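Local coordinates for malonyl acyl carrier protein transacylase (Streptococcus pneumoniae, PDB 3IM8) that probably catalyses transfer of the malonyl group from malonyl-CoA to the holo acyl carrier protein in fatty acid synthesis, at residues 24-29 and 77-82; 70-75 and 292-297; 96-99 and 104-107. All coordinates share one frame; numbering follows the deposited sequence.

Contact 1. Residues 24-29 and 77-82; sequences DQYPIV and QEKGYQ
The Tyr26 ring has Lys79 NZ at its edge, close to the ring plane, while CG of the preceding Gln25 lies 3.4 Å above one face, offset toward the rim. Glu78 reaches the ring obliquely, with OE1 3.8 Å from Tyr26 CD1, and its carboxylate plane is turned 59° from the ring. This is where a helix end meets a helix junction: helix 58-78 finishes in a Schellman motif at Gly80, whose positive phi turns the chain away, and faces Tyr26, the N-cap residue between helices 20-25 and 27-40. Lys79 crosses Tyr26 at about a right angle. Its chain bends at chi2 (-88°), bringing CE to 3.5 Å from Tyr26 CE1 and letting NZ give Tyr26 OH a weak hydrogen bond of 3.3 Å. That hydroxyl has a second weak partner in Gln297 NE2, and Leu75 and Leu300 also touch the Tyr26 side chain. Glu78 extends fully beyond CG and slides past Ile28 in the opposite direction, so that OE2 comes to 3.5 Å from Ile28 CG2. The carboxylate thus lies by the first turn of helix 27-40, whose N-terminal end would tend to favour its negative charge. One water bridges the two, accepting from Ile28 N at 2.7 Å and donating to Glu78 OE2 at 2.6 Å.

Contact 2. Residues 70-75 and 292-297; sequences VAIYRL and AHVEDQ
Ile72 of helix 58-78 meets the end of strand 290-294 with both its methyls. Its CG2 lies 3.6 Å from the backbone oxygen Val294 O and 4.0 Å from Val294 CG1, the one pairing of apolar side chains here; the two side chains meet at an oblique angle. The other branch of Ile72 reaches further along the chain, and its CD1 comes to 4.1 Å from Glu295 CA. Because Ile72 carries CG2 opposite the backbone N and runs its longer arm out extended (chi2 172°), both methyls can lie against the strand end at once. No hydrogen bond joins the two segments, and the buried interface is apolar apart from the carbonyl group.

Further out, Val294 is tied by backbone hydrogen bonds to Glu271 of strand 268-272 and to Gly273 just beyond it. CB of Glu295 points away from the helix, and its OE1 accepts from Gly275 N, while its backbone N bonds to Ser299 OG. Asp296 is the N-cap of helix 297-304; its side chain caps a backbone N just past the segment, and its OD1 bonds to Ser299 OG. The whole is a helix laid against an edge strand of a parallel sheet, a layered alpha/beta arrangement in which helix 58-78 lies on the beta-alpha-beta connection between the adjacent parallel strands 4-8 and 85-88.

Contact 3. Residues 96-99 and 104-107; sequences ALVA and DFED
Asp104 meets helix 92-99 through its backbone: Asp104 O is 4.0 Å from Val98 CG2, while its CB points away from that helix. Asp104 is the N-cap residue of helix 105-122, and its carboxylate makes the capping bond. A chi1 of 169°, which swings CG to the far side of CB from the backbone N, lets Asp104 OD2 fold over the first turn and accept from Asp107 N at 2.9 Å, with an N-H...O angle of 161°. The donor arrives on the anti side of the oxygen, 21° out of the carboxylate plane. Phe105 comes next and receives most of the contact. Val98 lays both methyls against it, CG2 at 4.0 Å from Phe105 CA and CG1 at 4.1 Å from Phe105 CB. Here the backbones are close, since the CA atoms of Val98 and Phe105 lie 5.7 Å apart. Glu106 turns its CB away from helix 92-99. Asp107 ends the segment by supplying the capped N-H.

The connection is a short turn between two helices, closed also by a backbone hydrogen bond between Leu97 and Leu103. Helix 92-99 follows the probable nucleophile elbow at Ser90, and its Ala96 and Ala99 rest on Phe8 of strand 4-8. On the other helix, Phe105 touches Leu66, Val70 and Arg74 of helix 58-78 as well as Thr32 and Arg35 of helix 27-40.

Overall arrangement
Helix 58-78 is common to contacts 1 and 2 and touches contact 3. Its C-terminal end and the turn after it supply one side of contact 1, and its residues 70-75 one side of contact 2. The centres of these two are 8 Å apart and they touch directly, as where Tyr26 CD1 packs on Leu75 CD1 at 3.5 Å. The centre of contact 3 lies about 15 Å from that of contact 2 and 16 Å from that of contact 1. It still touches segment 70-75, where Tyr73 OH and Ala99 O make a probable hydrogen bond of 3.2 Å. Along the chain contacts 1 and 2 interleave, and contact 3 is nested within the long loop closed by contact 2. Early helices, the helix after the probable nucleophile and the C-terminal edge strand are thus joined within one acyltransferase domain.

Contact 1. Residues 24-29 and 77-82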
loop_
_atom_site.group_PDB
_atom_site.type_symbol
_atom_site.label_atom_id
_atom_site.label_comp_id
_atom_site.label_asym_id
_atom_site.label_seq_id
_atom_site.Cartn_x
_atom_site.Cartn_y
_atom_site.Cartn_z
ATOM N N ASP A 24 -17.143 -7.043 -16.083
ATOM C CA ASP A 24 -18.157 -7.515 -17.005
ATOM C C ASP A 24 -19.155 -8.499 -16.362
ATOM O O ASP A 24 -20.365 -8.517 -16.703
ATOM C CB ASP A 24 -17.468 -8.152 -18.206
ATOM C CG ASP A 24 -16.777 -7.138 -19.065
ATOM O OD1 ASP A 24 -17.355 -6.076 -19.302
ATOM O OD2 ASP A 24 -15.663 -7.389 -19.522
ATOM N N GLN A 25 -18.654 -9.280 -15.409
ATOM C CA GLN A 25 -19.397 -10.392 -14.819
ATOM C C GLN A 25 -20.234 -10.023 -13.594
ATOM O O GLN A 25 -21.259 -10.628 -13.355
ATOM C CB GLN A 25 -18.459 -11.505 -14.407
ATOM C CG GLN A 25 -19.215 -12.608 -13.711
ATOM C CD GLN A 25 -18.569 -13.911 -13.919
ATOM O OE1 GLN A 25 -17.432 -13.977 -14.375
ATOM N NE2 GLN A 25 -19.276 -14.985 -13.589
ATOM N N TYR A 26 -19.754 -9.075 -12.798
ATOM C CA TYR A 26 -20.364 -8.737 -11.529
ATOM C C TYR A 26 -20.843 -7.276 -11.468
ATOM O O TYR A 26 -20.025 -6.365 -11.433
ATOM C CB TYR A 26 -19.350 -9.060 -10.417
ATOM C CG TYR A 26 -19.035 -10.541 -10.288
ATOM C CD1 TYR A 26 -19.912 -11.417 -9.639
ATOM C CD2 TYR A 26 -17.868 -11.073 -10.806
ATOM C CE1 TYR A 26 -19.637 -12.773 -9.546
ATOM C CE2 TYR A 26 -17.590 -12.455 -10.681
ATOM C CZ TYR A 26 -18.484 -13.269 -10.065
ATOM O OH TYR A 26 -18.196 -14.612 -9.944
ATOM N N PRO A 27 -22.169 -7.021 -11.461
ATOM C CA PRO A 27 -22.610 -5.600 -11.341
ATOM C C PRO A 27 -22.049 -4.809 -10.156
ATOM O O PRO A 27 -21.917 -3.582 -10.252
ATOM C CB PRO A 27 -24.137 -5.706 -11.167
ATOM C CG PRO A 27 -24.488 -7.009 -11.910
ATOM C CD PRO A 27 -23.306 -7.940 -11.567
ATOM N N ILE A 28 -21.775 -5.457 -9.022
ATOM C CA ILE A 28 -21.212 -4.715 -7.882
ATOM C C ILE A 28 -19.855 -4.121 -8.286
ATOM O O ILE A 28 -19.494 -3.022 -7.834
ATOM C CB ILE A 28 -21.117 -5.539 -6.546
ATOM C CG1 ILE A 28 -20.743 -4.652 -5.353
ATOM C CG2 ILE A 28 -20.093 -6.653 -6.668
ATOM C CD1 ILE A 28 -21.721 -3.525 -5.027
ATOM N N VAL A 29 -19.128 -4.836 -9.156
ATOM C CA VAL A 29 -17.812 -4.366 -9.695
ATOM C C VAL A 29 -17.943 -3.194 -10.702
ATOM O O VAL A 29 -17.279 -2.140 -10.520
ATOM C CB VAL A 29 -16.823 -5.553 -10.094
ATOM C CG1 VAL A 29 -15.491 -5.031 -10.702
ATOM C CG2 VAL A 29 -16.497 -6.385 -8.847
ATOM N N GLN A 77 -17.414 -9.436 -0.359
ATOM C CA GLN A 77 -18.559 -9.211 0.529
ATOM C C GLN A 77 -19.855 -9.871 0.043
ATOM O O GLN A 77 -20.555 -10.524 0.826
ATOM C CB GLN A 77 -18.813 -7.725 0.783
ATOM C CG GLN A 77 -17.821 -7.063 1.722
ATOM C CD GLN A 77 -18.260 -5.691 2.109
ATOM O OE1 GLN A 77 -18.437 -4.794 1.258
ATOM N NE2 GLN A 77 -18.405 -5.484 3.403
ATOM N N GLU A 78 -20.152 -9.722 -1.246
ATOM C CA GLU A 78 -21.268 -10.399 -1.911
ATOM C C GLU A 78 -21.190 -11.928 -1.878
ATOM O O GLU A 78 -22.218 -12.567 -1.823
ATOM C CB GLU A 78 -21.355 -9.942 -3.378
ATOM C CG GLU A 78 -22.354 -10.747 -4.281
ATOM C CD GLU A 78 -22.378 -10.263 -5.740
ATOM O OE1 GLU A 78 -22.195 -11.120 -6.623
ATOM O OE2 GLU A 78 -22.584 -9.036 -6.004
ATOM N N LYS A 79 -19.992 -12.516 -1.971
ATOM C CA LYS A 79 -19.796 -13.990 -1.843
ATOM C C LYS A 79 -19.755 -14.483 -0.367
ATOM O O LYS A 79 -19.538 -15.670 -0.094
ATOM C CB LYS A 79 -18.556 -14.458 -2.636
ATOM C CG LYS A 79 -18.570 -14.071 -4.140
ATOM C CD LYS A 79 -19.278 -15.085 -5.088
ATOM C CE LYS A 79 -19.685 -14.447 -6.422
ATOM N NZ LYS A 79 -20.277 -15.351 -7.476
ATOM N N GLY A 80 -19.988 -13.570 0.574
ATOM C CA GLY A 80 -20.090 -13.897 1.996
ATOM C C GLY A 80 -18.832 -13.835 2.848
ATOM O O GLY A 80 -18.835 -14.398 3.961
ATOM N N TYR A 81 -17.751 -13.193 2.354
ATOM C CA TYR A 81 -16.544 -12.922 3.187
ATOM C C TYR A 81 -16.563 -11.516 3.720
ATOM O O TYR A 81 -16.542 -10.553 2.951
ATOM C CB TYR A 81 -15.219 -13.111 2.426
ATOM C CG TYR A 81 -15.009 -14.469 1.890
ATOM C CD1 TYR A 81 -15.734 -14.908 0.800
ATOM C CD2 TYR A 81 -14.087 -15.323 2.463
ATOM C CE1 TYR A 81 -15.571 -16.183 0.304
ATOM C CE2 TYR A 81 -13.901 -16.586 1.960
ATOM C CZ TYR A 81 -14.650 -17.006 0.867
ATOM O OH TYR A 81 -14.495 -18.252 0.332
ATOM N N GLN A 82 -16.532 -11.396 5.038
ATOM C CA GLN A 82 -16.490 -10.119 5.716
ATOM C C GLN A 82 -15.181 -10.104 6.554
ATOM O O GLN A 82 -14.917 -11.058 7.300
ATOM C CB GLN A 82 -17.766 -10.003 6.587
ATOM C CG GLN A 82 -17.859 -8.787 7.513
ATOM C CD GLN A 82 -17.519 -7.464 6.803
ATOM O OE1 GLN A 82 -17.896 -7.241 5.629
ATOM N NE2 GLN A 82 -16.786 -6.583 7.520
HETATM O O HOH W 1 -22.589 -7.948 -8.343
#

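Contact 2. Residues 70-75 and 292-297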
loop_
_atom_site.group_PDB
_atom_site.type_symbol
_atom_site.label_atom_id
_atom_site.label_comp_id
_atom_site.label_asym_id
_atom_site.label_seq_id
_atom_site.Cartn_x
_atom_site.Cartn_y
_atom_site.Cartn_z
ATOM N N VAL A 70 -11.152 -1.824 -3.945
ATOM C CA VAL A 70 -12.489 -1.669 -3.312
ATOM C C VAL A 70 -13.530 -2.535 -4.005
ATOM O O VAL A 70 -14.338 -3.210 -3.330
ATOM C CB VAL A 70 -12.928 -0.206 -3.224
ATOM C CG1 VAL A 70 -14.325 -0.069 -2.626
ATOM C CG2 VAL A 70 -11.926 0.549 -2.333
ATOM N N ALA A 71 -13.513 -2.542 -5.336
ATOM C CA ALA A 71 -14.435 -3.419 -6.099
ATOM C C ALA A 71 -14.255 -4.917 -5.772
ATOM O O ALA A 71 -15.249 -5.647 -5.604
ATOM C CB ALA A 71 -14.237 -3.217 -7.540
ATOM N N ILE A 72 -13.010 -5.374 -5.699
ATOM C CA ILE A 72 -12.722 -6.772 -5.352
ATOM C C ILE A 72 -13.187 -7.098 -3.908
ATOM O O ILE A 72 -13.790 -8.149 -3.626
ATOM C CB ILE A 72 -11.220 -7.110 -5.546
ATOM C CG1 ILE A 72 -10.855 -7.004 -7.028
ATOM C CG2 ILE A 72 -10.953 -8.543 -5.082
ATOM C CD1 ILE A 72 -9.433 -7.127 -7.329
ATOM N N TYR A 73 -12.926 -6.197 -2.994
ATOM C CA TYR A 73 -13.401 -6.391 -1.604
ATOM C C TYR A 73 -14.915 -6.460 -1.569
ATOM O O TYR A 73 -15.461 -7.378 -0.946
ATOM C CB TYR A 73 -12.875 -5.271 -0.701
ATOM C CG TYR A 73 -13.789 -4.840 0.417
ATOM C CD1 TYR A 73 -13.862 -5.552 1.594
ATOM C CD2 TYR A 73 -14.548 -3.666 0.303
ATOM C CE1 TYR A 73 -14.735 -5.131 2.625
ATOM C CE2 TYR A 73 -15.382 -3.238 1.290
ATOM C CZ TYR A 73 -15.480 -3.960 2.449
ATOM O OH TYR A 73 -16.339 -3.482 3.449
ATOM N N ARG A 74 -15.588 -5.540 -2.284
ATOM C CA ARG A 74 -17.040 -5.535 -2.360
ATOM C C ARG A 74 -17.595 -6.817 -2.985
ATOM O O ARG A 74 -18.627 -7.337 -2.536
ATOM C CB ARG A 74 -17.585 -4.291 -3.084
ATOM C CG ARG A 74 -17.559 -3.044 -2.268
ATOM C CD ARG A 74 -17.897 -1.830 -3.120
ATOM N NE ARG A 74 -17.992 -0.593 -2.347
ATOM C CZ ARG A 74 -18.455 0.545 -2.851
ATOM N NH1 ARG A 74 -18.864 0.579 -4.118
ATOM N NH2 ARG A 74 -18.552 1.635 -2.075
ATOM N N LEU A 75 -16.892 -7.354 -3.984
ATOM C CA LEU A 75 -17.254 -8.657 -4.541
ATOM C C LEU A 75 -17.160 -9.774 -3.485
ATOM O O LEU A 75 -18.123 -10.558 -3.327
ATOM C CB LEU A 75 -16.437 -8.983 -5.804
ATOM C CG LEU A 75 -16.619 -10.362 -6.477
ATOM C CD1 LEU A 75 -18.076 -10.727 -6.764
ATOM C CD2 LEU A 75 -15.798 -10.472 -7.749
ATOM N N ALA A 292 -4.445 -16.515 1.058
ATOM C CA ALA A 292 -5.144 -16.572 -0.189
ATOM C C ALA A 292 -5.099 -15.148 -0.720
ATOM O O ALA A 292 -4.960 -14.189 0.041
ATOM C CB ALA A 292 -6.570 -16.958 0.080
ATOM N N HIS A 293 -5.185 -15.004 -2.030
ATOM C CA HIS A 293 -5.329 -13.696 -2.616
ATOM C C HIS A 293 -6.405 -13.756 -3.677
ATOM O O HIS A 293 -6.640 -14.812 -4.226
ATOM C CB HIS A 293 -3.991 -13.236 -3.188
ATOM C CG HIS A 293 -3.467 -14.094 -4.300
ATOM N ND1 HIS A 293 -3.737 -13.837 -5.634
ATOM C CD2 HIS A 293 -2.680 -15.194 -4.283
ATOM C CE1 HIS A 293 -3.142 -14.742 -6.386
ATOM N NE2 HIS A 293 -2.503 -15.583 -5.588
ATOM N N VAL A 294 -7.069 -12.628 -3.963
ATOM C CA VAL A 294 -8.041 -12.564 -5.030
ATOM C C VAL A 294 -7.749 -11.345 -5.890
ATOM O O VAL A 294 -7.766 -10.211 -5.363
ATOM C CB VAL A 294 -9.497 -12.524 -4.478
ATOM C CG1 VAL A 294 -10.488 -12.467 -5.640
ATOM C CG2 VAL A 294 -9.801 -13.764 -3.718
ATOM N N GLU A 295 -7.432 -11.569 -7.178
ATOM C CA GLU A 295 -7.224 -10.451 -8.137
ATOM C C GLU A 295 -7.951 -10.657 -9.491
ATOM O O GLU A 295 -8.051 -9.727 -10.287
ATOM C CB GLU A 295 -5.720 -10.247 -8.412
ATOM C CG GLU A 295 -5.133 -11.392 -9.216
ATOM C CD GLU A 295 -3.691 -11.202 -9.554
ATOM O OE1 GLU A 295 -3.209 -10.055 -9.563
ATOM O OE2 GLU A 295 -3.012 -12.217 -9.767
ATOM N N ASP A 296 -8.450 -11.879 -9.739
ATOM C CA ASP A 296 -9.048 -12.296 -11.030
ATOM C C ASP A 296 -9.991 -13.533 -10.871
ATOM O O ASP A 296 -10.199 -14.022 -9.759
ATOM C CB ASP A 296 -7.962 -12.546 -12.104
ATOM C CG ASP A 296 -6.998 -13.672 -11.739
ATOM O OD1 ASP A 296 -7.262 -14.405 -10.768
ATOM O OD2 ASP A 296 -5.930 -13.795 -12.382
ATOM N N GLN A 297 -10.578 -14.030 -11.956
ATOM C CA GLN A 297 -11.612 -15.073 -11.839
ATOM C C GLN A 297 -10.995 -16.314 -11.253
ATOM O O GLN A 297 -11.525 -16.895 -10.289
ATOM C CB GLN A 297 -12.342 -15.393 -13.175
ATOM C CG GLN A 297 -13.688 -16.194 -12.944
ATOM C CD GLN A 297 -14.704 -15.393 -12.121
ATOM O OE1 GLN A 297 -14.730 -14.151 -12.185
ATOM N NE2 GLN A 297 -15.553 -16.091 -11.346
#

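Contact 3. Residues 96-99 and 104-107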
loop_
_atom_site.group_PDB
_atom_site.type_symbol
_atom_site.label_atom_id
_atom_site.label_comp_id
_atom_site.label_asym_id
_atom_site.label_seq_id
_atom_site.Cartn_x
_atom_site.Cartn_y
_atom_site.Cartn_z
ATOM N N ALA A 96 -8.314 0.043 2.531
ATOM C CA ALA A 96 -8.587 -0.506 3.869
ATOM C C ALA A 96 -9.427 0.463 4.718
ATOM O O ALA A 96 -10.330 0.044 5.440
ATOM C CB ALA A 96 -7.328 -0.741 4.510
ATOM N N LEU A 97 -9.150 1.765 4.616
ATOM C CA LEU A 97 -10.003 2.788 5.267
ATOM C C LEU A 97 -11.421 2.740 4.754
ATOM O O LEU A 97 -12.359 2.857 5.546
ATOM C CB LEU A 97 -9.441 4.215 5.125
ATOM C CG LEU A 97 -8.296 4.491 6.122
ATOM C CD1 LEU A 97 -7.556 5.797 5.728
ATOM C CD2 LEU A 97 -8.786 4.536 7.597
ATOM N N VAL A 98 -11.577 2.557 3.452
ATOM C CA VAL A 98 -12.903 2.356 2.832
ATOM C C VAL A 98 -13.560 1.062 3.314
ATOM O O VAL A 98 -14.714 1.076 3.772
ATOM C CB VAL A 98 -12.871 2.403 1.287
ATOM C CG1 VAL A 98 -14.266 1.968 0.670
ATOM C CG2 VAL A 98 -12.525 3.808 0.811
ATOM N N ALA A 99 -12.815 -0.044 3.274
ATOM C CA ALA A 99 -13.343 -1.303 3.762
ATOM C C ALA A 99 -13.675 -1.265 5.257
ATOM O O ALA A 99 -14.585 -1.935 5.686
ATOM C CB ALA A 99 -12.379 -2.440 3.438
ATOM N N ASP A 104 -15.495 7.195 3.167
ATOM C CA ASP A 104 -16.466 7.013 2.071
ATOM C C ASP A 104 -15.726 6.694 0.750
ATOM O O ASP A 104 -14.649 7.239 0.474
ATOM C CB ASP A 104 -17.373 8.256 1.900
ATOM C CG ASP A 104 -18.228 8.219 0.603
ATOM O OD1 ASP A 104 -19.274 7.529 0.575
ATOM O OD2 ASP A 104 -17.874 8.895 -0.401
ATOM N N PHE A 105 -16.302 5.804 -0.042
ATOM C CA PHE A 105 -15.619 5.373 -1.230
ATOM C C PHE A 105 -15.360 6.525 -2.218
ATOM O O PHE A 105 -14.220 6.707 -2.697
ATOM C CB PHE A 105 -16.405 4.269 -1.920
ATOM C CG PHE A 105 -15.856 3.914 -3.248
ATOM C CD1 PHE A 105 -14.546 3.480 -3.361
ATOM C CD2 PHE A 105 -16.640 4.023 -4.394
ATOM C CE1 PHE A 105 -14.001 3.116 -4.618
ATOM C CE2 PHE A 105 -16.117 3.700 -5.628
ATOM C CZ PHE A 105 -14.776 3.243 -5.737
ATOM N N GLU A 106 -16.407 7.281 -2.544
ATOM C CA GLU A 106 -16.272 8.440 -3.440
ATOM C C GLU A 106 -15.300 9.515 -2.913
ATOM O O GLU A 106 -14.513 10.095 -3.676
ATOM C CB GLU A 106 -17.674 9.001 -3.781
ATOM C CG GLU A 106 -18.374 8.102 -4.781
ATOM C CD GLU A 106 -19.867 8.332 -4.924
ATOM O OE1 GLU A 106 -20.613 8.077 -3.948
ATOM O OE2 GLU A 106 -20.320 8.682 -6.033
ATOM N N ASP A 107 -15.325 9.754 -1.606
ATOM C CA ASP A 107 -14.307 10.586 -0.955
ATOM C C ASP A 107 -12.868 10.050 -1.187
ATOM O O ASP A 107 -11.945 10.826 -1.458
ATOM C CB ASP A 107 -14.547 10.622 0.554
ATOM C CG ASP A 107 -15.639 11.596 0.950
ATOM O OD1 ASP A 107 -16.063 12.374 0.079
ATOM O OD2 ASP A 107 -16.106 11.544 2.126
#